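Local structure of 4-amino-4-deoxy-L-arabinose transferase or related glycosyltransferases of PMT family (Cupriavidus metallidurans, 5EZM) at residues R61-S66 and V98-F103; R67-F70 and D74-T77. The protein probably transfers 4-amino-4-deoxy-L-arabinose to lipid A, as a zinc-binding membrane glycosyltransferase of the GT-C fold. All coordinates share one frame; numbering follows the deposited sequence.

Interaction 1 (R61-S66 and V98-F103); sequences RYAEIS and VGYELF. With MPG ([(Z)-octadec-9-enyl] (2R)-2,3-bis(oxidanyl)propanoate), chain B; MPG ([(Z)-octadec-9-enyl] (2R)-2,3-bis(oxidanyl)propanoate), chain H.
Tyr100 of helix 91-103 reaches across to Ala63 and Ser66 of helix 58-72, a buried helix-helix contact in this GT-C fold that rests almost wholly on one phenol. Its polar part is a single hydrogen bond: Tyr100 OH donates to Ala63 O at 2.9 Å. The C=O...donor angle of 113° means that the hydroxyl comes in from beside the carbonyl, tilted 18° from its plane.

The apolar part is edge-on. Tyr100 CE2 lies 3.6 Å from Ser66 CB, with the Ser66 carbonyl carbon also at the ring edge, while the Ala63 methyl sits beside the hydroxyl. The phenol gets there because CG is anti to the carbonyl carbon (chi1 -74°), directing the ring at the other helix. A phenylalanine here has no hydroxyl, and Ala63 O would probably be left without its partner from helix 91-103.

Val98 stands between two MPG lipids, CG1 near C5 of the chain H lipid and CG2 near C2 of the chain B lipid; Gly99 also meets the former and Glu101 OE1 the latter.

Within helix 58-72, Ser66 turns its hydroxyl back onto its own backbone: Ser66 OG donates to Tyr62 O at 3.0 Å, on the face opposite to Ser66 N.

Interaction 2 (R67-F70 and D74-T77); sequences REMF and DWVT. With MPG ([(Z)-octadec-9-enyl] (2R)-2,3-bis(oxidanyl)propanoate), chain B; MPG ([(Z)-octadec-9-enyl] (2R)-2,3-bis(oxidanyl)propanoate), chain C.
A Met-aromatic contact, Met69 against Trp75, joins the end region of helix 58-72 to the loop that follows it, and an Asx turn at Asp74 shapes that loop. Met69 SD stands over one face of the indole, 4.4 Å from the centroid of the five-membered ring and 20° off its normal, displaced toward the rim. The methionine chain runs out extended, with CG anti to the backbone N (chi1 -176°), and bends only at its last torsion. It crosses the tryptophan side chain at about a right angle, and CG shares in the contact: Met69 CG is 3.8 Å from Trp75 CD1. The same methylene also packs on the loop backbone, with Met69 CG 3.4 Å from Asp74 O.

Over the opposite face of the indole lies lipid: C6 of the chain C MPG sits above the ring centre, 3.5 Å from Trp75 CD2, so the indole is sandwiched between the sulfur and an alkyl chain. Its six-membered ring also meets the chain B MPG, Trp75 CH2 being 3.6 Å from C3. Trp94 of helix 91-103 meets the indole too, and its NE1 donates to Trp75 O, tying the loop to that helix.

The loop backbone is organised by one carboxylate oxygen. Asp74 OD1 accepts from the amides two and three residues on, both arriving from the same face of the carboxylate. Val76 N comes in on the anti side, 3.0 Å from Asp74 OD1. From well above the carboxylate plane, Thr77 N meets Asp74 OD1 at 3.1 Å in a nearly straight bond, with an N-H...O angle of 173°.

Interactions 1 and 2 follow one another along helix 58-72, their centres 9 Å apart, and the loop of interaction 2 is nested within the chain segment that interaction 1 closes. They also touch directly. Tyr100 CB packs on Phe70 CG at 3.9 Å, and Val98 CG2 on Trp75 CH2 at 3.8 Å, so helix 91-103 serves as a common neighbour. Phe70, Trp75, Val98 and Glu101 form the pocket of the chain B MPG, so the two contacts share one lipid. Neither contact reaches the zinc site of Glu87, His268 and His270; interaction 1 is buried between helices 58-72 and 91-103, while interaction 2 lies where the following loop meets bound lipid.

Interaction 1 (R61-S66 and V98-F103)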
# COMPACT_ATOMS: atom_id res chain seq x y z
N ARG A 61 -1.00 -5.38 -10.42
CA ARG A 61 0.28 -6.07 -10.59
C ARG A 61 0.50 -7.10 -9.50
O ARG A 61 0.85 -8.26 -9.78
CB ARG A 61 1.43 -5.06 -10.61
CG ARG A 61 2.79 -5.72 -10.38
CD ARG A 61 3.96 -4.76 -10.56
NE ARG A 61 3.76 -3.50 -9.85
CZ ARG A 61 3.83 -2.31 -10.42
NH1 ARG A 61 4.11 -2.21 -11.71
NH2 ARG A 61 3.62 -1.21 -9.70
N TYR A 62 0.33 -6.71 -8.23
CA TYR A 62 0.59 -7.65 -7.16
C TYR A 62 -0.50 -8.71 -7.05
O TYR A 62 -0.20 -9.87 -6.73
CB TYR A 62 0.77 -6.89 -5.84
CG TYR A 62 1.93 -5.92 -5.92
CD1 TYR A 62 3.18 -6.34 -6.38
CD2 TYR A 62 1.77 -4.58 -5.58
CE1 TYR A 62 4.23 -5.46 -6.47
CE2 TYR A 62 2.83 -3.69 -5.67
CZ TYR A 62 4.06 -4.14 -6.12
OH TYR A 62 5.12 -3.26 -6.21
N ALA A 63 -1.75 -8.35 -7.36
CA ALA A 63 -2.81 -9.35 -7.36
C ALA A 63 -2.55 -10.41 -8.42
O ALA A 63 -2.80 -11.60 -8.19
CB ALA A 63 -4.17 -8.69 -7.57
N GLU A 64 -2.03 -10.00 -9.58
CA GLU A 64 -1.80 -10.94 -10.67
C GLU A 64 -0.55 -11.76 -10.45
O GLU A 64 -0.55 -12.97 -10.70
CB GLU A 64 -1.71 -10.19 -12.01
CG GLU A 64 -1.21 -11.05 -13.16
CD GLU A 64 -2.13 -12.23 -13.48
OE1 GLU A 64 -3.30 -12.22 -13.04
OE2 GLU A 64 -1.69 -13.17 -14.17
N ILE A 65 0.54 -11.13 -10.01
CA ILE A 65 1.73 -11.90 -9.64
C ILE A 65 1.36 -12.97 -8.62
O ILE A 65 1.71 -14.14 -8.77
CB ILE A 65 2.82 -10.96 -9.10
CG1 ILE A 65 3.41 -10.11 -10.23
CG2 ILE A 65 3.92 -11.76 -8.42
CD1 ILE A 65 4.37 -9.04 -9.77
N SER A 66 0.62 -12.57 -7.59
CA SER A 66 0.20 -13.54 -6.59
C SER A 66 -0.70 -14.62 -7.19
O SER A 66 -0.61 -15.79 -6.81
CB SER A 66 -0.51 -12.83 -5.44
OG SER A 66 0.41 -12.02 -4.73
N VAL A 98 -1.34 -17.27 0.31
CA VAL A 98 -2.03 -17.97 1.39
C VAL A 98 -3.49 -17.52 1.45
O VAL A 98 -4.41 -18.34 1.59
CB VAL A 98 -1.31 -17.75 2.73
CG1 VAL A 98 -2.11 -18.38 3.86
CG2 VAL A 98 0.08 -18.35 2.67
N GLY A 99 -3.72 -16.21 1.31
CA GLY A 99 -5.09 -15.72 1.25
C GLY A 99 -5.89 -16.34 0.13
O GLY A 99 -7.06 -16.70 0.31
N TYR A 100 -5.27 -16.47 -1.05
CA TYR A 100 -5.95 -17.11 -2.18
C TYR A 100 -6.30 -18.56 -1.87
O TYR A 100 -7.38 -19.03 -2.22
CB TYR A 100 -5.06 -17.04 -3.43
CG TYR A 100 -4.96 -15.69 -4.09
CD1 TYR A 100 -5.89 -14.69 -3.82
CD2 TYR A 100 -3.94 -15.41 -4.99
CE1 TYR A 100 -5.80 -13.45 -4.44
CE2 TYR A 100 -3.85 -14.18 -5.61
CZ TYR A 100 -4.77 -13.20 -5.33
OH TYR A 100 -4.67 -11.97 -5.95
N GLU A 101 -5.37 -19.28 -1.24
CA GLU A 101 -5.63 -20.67 -0.87
C GLU A 101 -6.77 -20.78 0.13
O GLU A 101 -7.53 -21.76 0.09
CB GLU A 101 -4.36 -21.31 -0.31
CG GLU A 101 -4.54 -22.74 0.17
CD GLU A 101 -4.87 -23.69 -0.97
OE1 GLU A 101 -4.42 -23.45 -2.10
OE2 GLU A 101 -5.60 -24.68 -0.72
N LEU A 102 -6.92 -19.81 1.02
CA LEU A 102 -8.01 -19.90 1.99
C LEU A 102 -9.35 -19.46 1.41
O LEU A 102 -10.37 -20.11 1.64
CB LEU A 102 -7.67 -19.09 3.25
CG LEU A 102 -6.52 -19.64 4.09
CD1 LEU A 102 -6.44 -18.92 5.43
CD2 LEU A 102 -6.67 -21.14 4.28
N PHE A 103 -9.37 -18.35 0.66
CA PHE A 103 -10.62 -17.72 0.27
C PHE A 103 -10.77 -17.51 -1.23
O PHE A 103 -11.68 -16.78 -1.65
CB PHE A 103 -10.76 -16.37 0.99
CG PHE A 103 -10.36 -16.41 2.43
CD1 PHE A 103 -11.14 -17.06 3.37
CD2 PHE A 103 -9.20 -15.78 2.86
CE1 PHE A 103 -10.78 -17.09 4.70
CE2 PHE A 103 -8.83 -15.81 4.19
CZ PHE A 103 -9.62 -16.47 5.12
C2 MPG B . 0.74 -22.01 3.39
C3 MPG B . 0.99 -22.75 2.07
C4 MPG B . -0.11 -22.48 1.06
C5 MPG B . -0.20 -23.57 -0.02
C6 MPG B . -0.90 -23.07 -1.29
C7 MPG B . -0.96 -24.15 -2.39
C8 MPG B . -0.82 -23.55 -3.81
C9 MPG B . -0.80 -24.63 -4.92
C1 MPG B . 1.91 -22.13 4.36
C2 MPG H . 0.91 -15.99 6.11
C3 MPG H . 0.49 -15.17 7.33
C4 MPG H . -0.97 -14.73 7.30
C5 MPG H . -1.70 -15.06 5.99
C6 MPG H . -3.20 -14.69 6.04
C7 MPG H . -3.87 -14.76 4.65
C1 MPG H . 2.41 -16.27 6.07

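Interaction 2 (R67-F70 and D74-T77)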
# COMPACT_ATOMS: atom_id res chain seq x y z
N ARG A 67 -1.56 -14.24 -8.14
CA ARG A 67 -2.37 -15.25 -8.81
C ARG A 67 -1.51 -16.27 -9.53
O ARG A 67 -1.73 -17.48 -9.41
CB ARG A 67 -3.34 -14.59 -9.80
CG ARG A 67 -4.30 -15.58 -10.44
CD ARG A 67 -5.02 -14.99 -11.65
NE ARG A 67 -4.13 -14.84 -12.80
CZ ARG A 67 -3.85 -15.81 -13.65
NH1 ARG A 67 -3.03 -15.58 -14.67
NH2 ARG A 67 -4.37 -17.02 -13.49
N GLU A 68 -0.50 -15.81 -10.28
CA GLU A 68 0.34 -16.72 -11.04
C GLU A 68 1.15 -17.62 -10.12
O GLU A 68 1.31 -18.82 -10.39
CB GLU A 68 1.26 -15.94 -11.97
CG GLU A 68 0.52 -15.29 -13.13
CD GLU A 68 1.42 -14.42 -13.99
OE1 GLU A 68 2.57 -14.83 -14.26
OE2 GLU A 68 0.97 -13.33 -14.39
N MET A 69 1.66 -17.07 -9.02
CA MET A 69 2.33 -17.90 -8.03
C MET A 69 1.38 -18.95 -7.47
O MET A 69 1.75 -20.12 -7.32
CB MET A 69 2.89 -17.02 -6.91
CG MET A 69 3.69 -17.75 -5.86
SD MET A 69 4.38 -16.62 -4.63
CE MET A 69 5.45 -15.60 -5.64
N PHE A 70 0.14 -18.55 -7.20
CA PHE A 70 -0.88 -19.46 -6.68
C PHE A 70 -1.17 -20.58 -7.66
O PHE A 70 -1.34 -21.74 -7.26
CB PHE A 70 -2.14 -18.65 -6.37
CG PHE A 70 -3.33 -19.48 -5.98
CD1 PHE A 70 -3.27 -20.35 -4.91
CD2 PHE A 70 -4.53 -19.33 -6.65
CE1 PHE A 70 -4.38 -21.10 -4.54
CE2 PHE A 70 -5.64 -20.06 -6.29
CZ PHE A 70 -5.57 -20.95 -5.23
N ASP A 74 5.23 -22.16 -7.66
CA ASP A 74 6.62 -21.71 -7.55
C ASP A 74 6.64 -20.46 -6.68
O ASP A 74 6.36 -19.35 -7.15
CB ASP A 74 7.20 -21.44 -8.94
CG ASP A 74 8.71 -21.29 -8.92
OD1 ASP A 74 9.28 -21.04 -7.83
OD2 ASP A 74 9.33 -21.42 -9.99
N TRP A 75 6.98 -20.63 -5.41
CA TRP A 75 7.08 -19.52 -4.47
C TRP A 75 8.46 -18.87 -4.45
O TRP A 75 8.71 -18.02 -3.59
CB TRP A 75 6.72 -19.99 -3.06
CG TRP A 75 5.27 -20.29 -2.84
CD1 TRP A 75 4.38 -20.78 -3.76
CD2 TRP A 75 4.53 -20.12 -1.63
NE1 TRP A 75 3.14 -20.92 -3.19
CE2 TRP A 75 3.20 -20.52 -1.88
CE3 TRP A 75 4.86 -19.66 -0.35
CZ2 TRP A 75 2.21 -20.49 -0.90
CZ3 TRP A 75 3.88 -19.63 0.62
CH2 TRP A 75 2.57 -20.04 0.34
N VAL A 76 9.34 -19.26 -5.36
CA VAL A 76 10.71 -18.75 -5.40
C VAL A 76 10.92 -17.80 -6.58
O VAL A 76 11.35 -16.66 -6.41
CB VAL A 76 11.73 -19.91 -5.44
CG1 VAL A 76 13.15 -19.36 -5.50
CG2 VAL A 76 11.54 -20.81 -4.24
N THR A 77 10.61 -18.26 -7.79
CA THR A 77 10.82 -17.47 -9.01
C THR A 77 9.55 -16.66 -9.27
O THR A 77 8.58 -17.17 -9.82
CB THR A 77 11.16 -18.38 -10.18
OG1 THR A 77 12.22 -19.26 -9.80
CG2 THR A 77 11.61 -17.55 -11.38
C2 MPG B . 0.74 -22.01 3.39
C3 MPG B . 0.99 -22.75 2.07
C4 MPG B . -0.11 -22.48 1.06
C5 MPG B . -0.20 -23.57 -0.02
C6 MPG B . -0.90 -23.07 -1.29
C7 MPG B . -0.96 -24.15 -2.39
C8 MPG B . -0.82 -23.55 -3.81
C9 MPG B . -0.80 -24.63 -4.92
C1 MPG B . 1.91 -22.13 4.36
C2 MPG C . 2.86 -26.67 -3.63
C3 MPG C . 2.78 -25.69 -2.46
C4 MPG C . 4.05 -24.87 -2.32
C5 MPG C . 4.25 -24.34 -0.89
C6 MPG C . 5.43 -23.37 -0.77
C1 MPG C . 1.77 -27.75 -3.55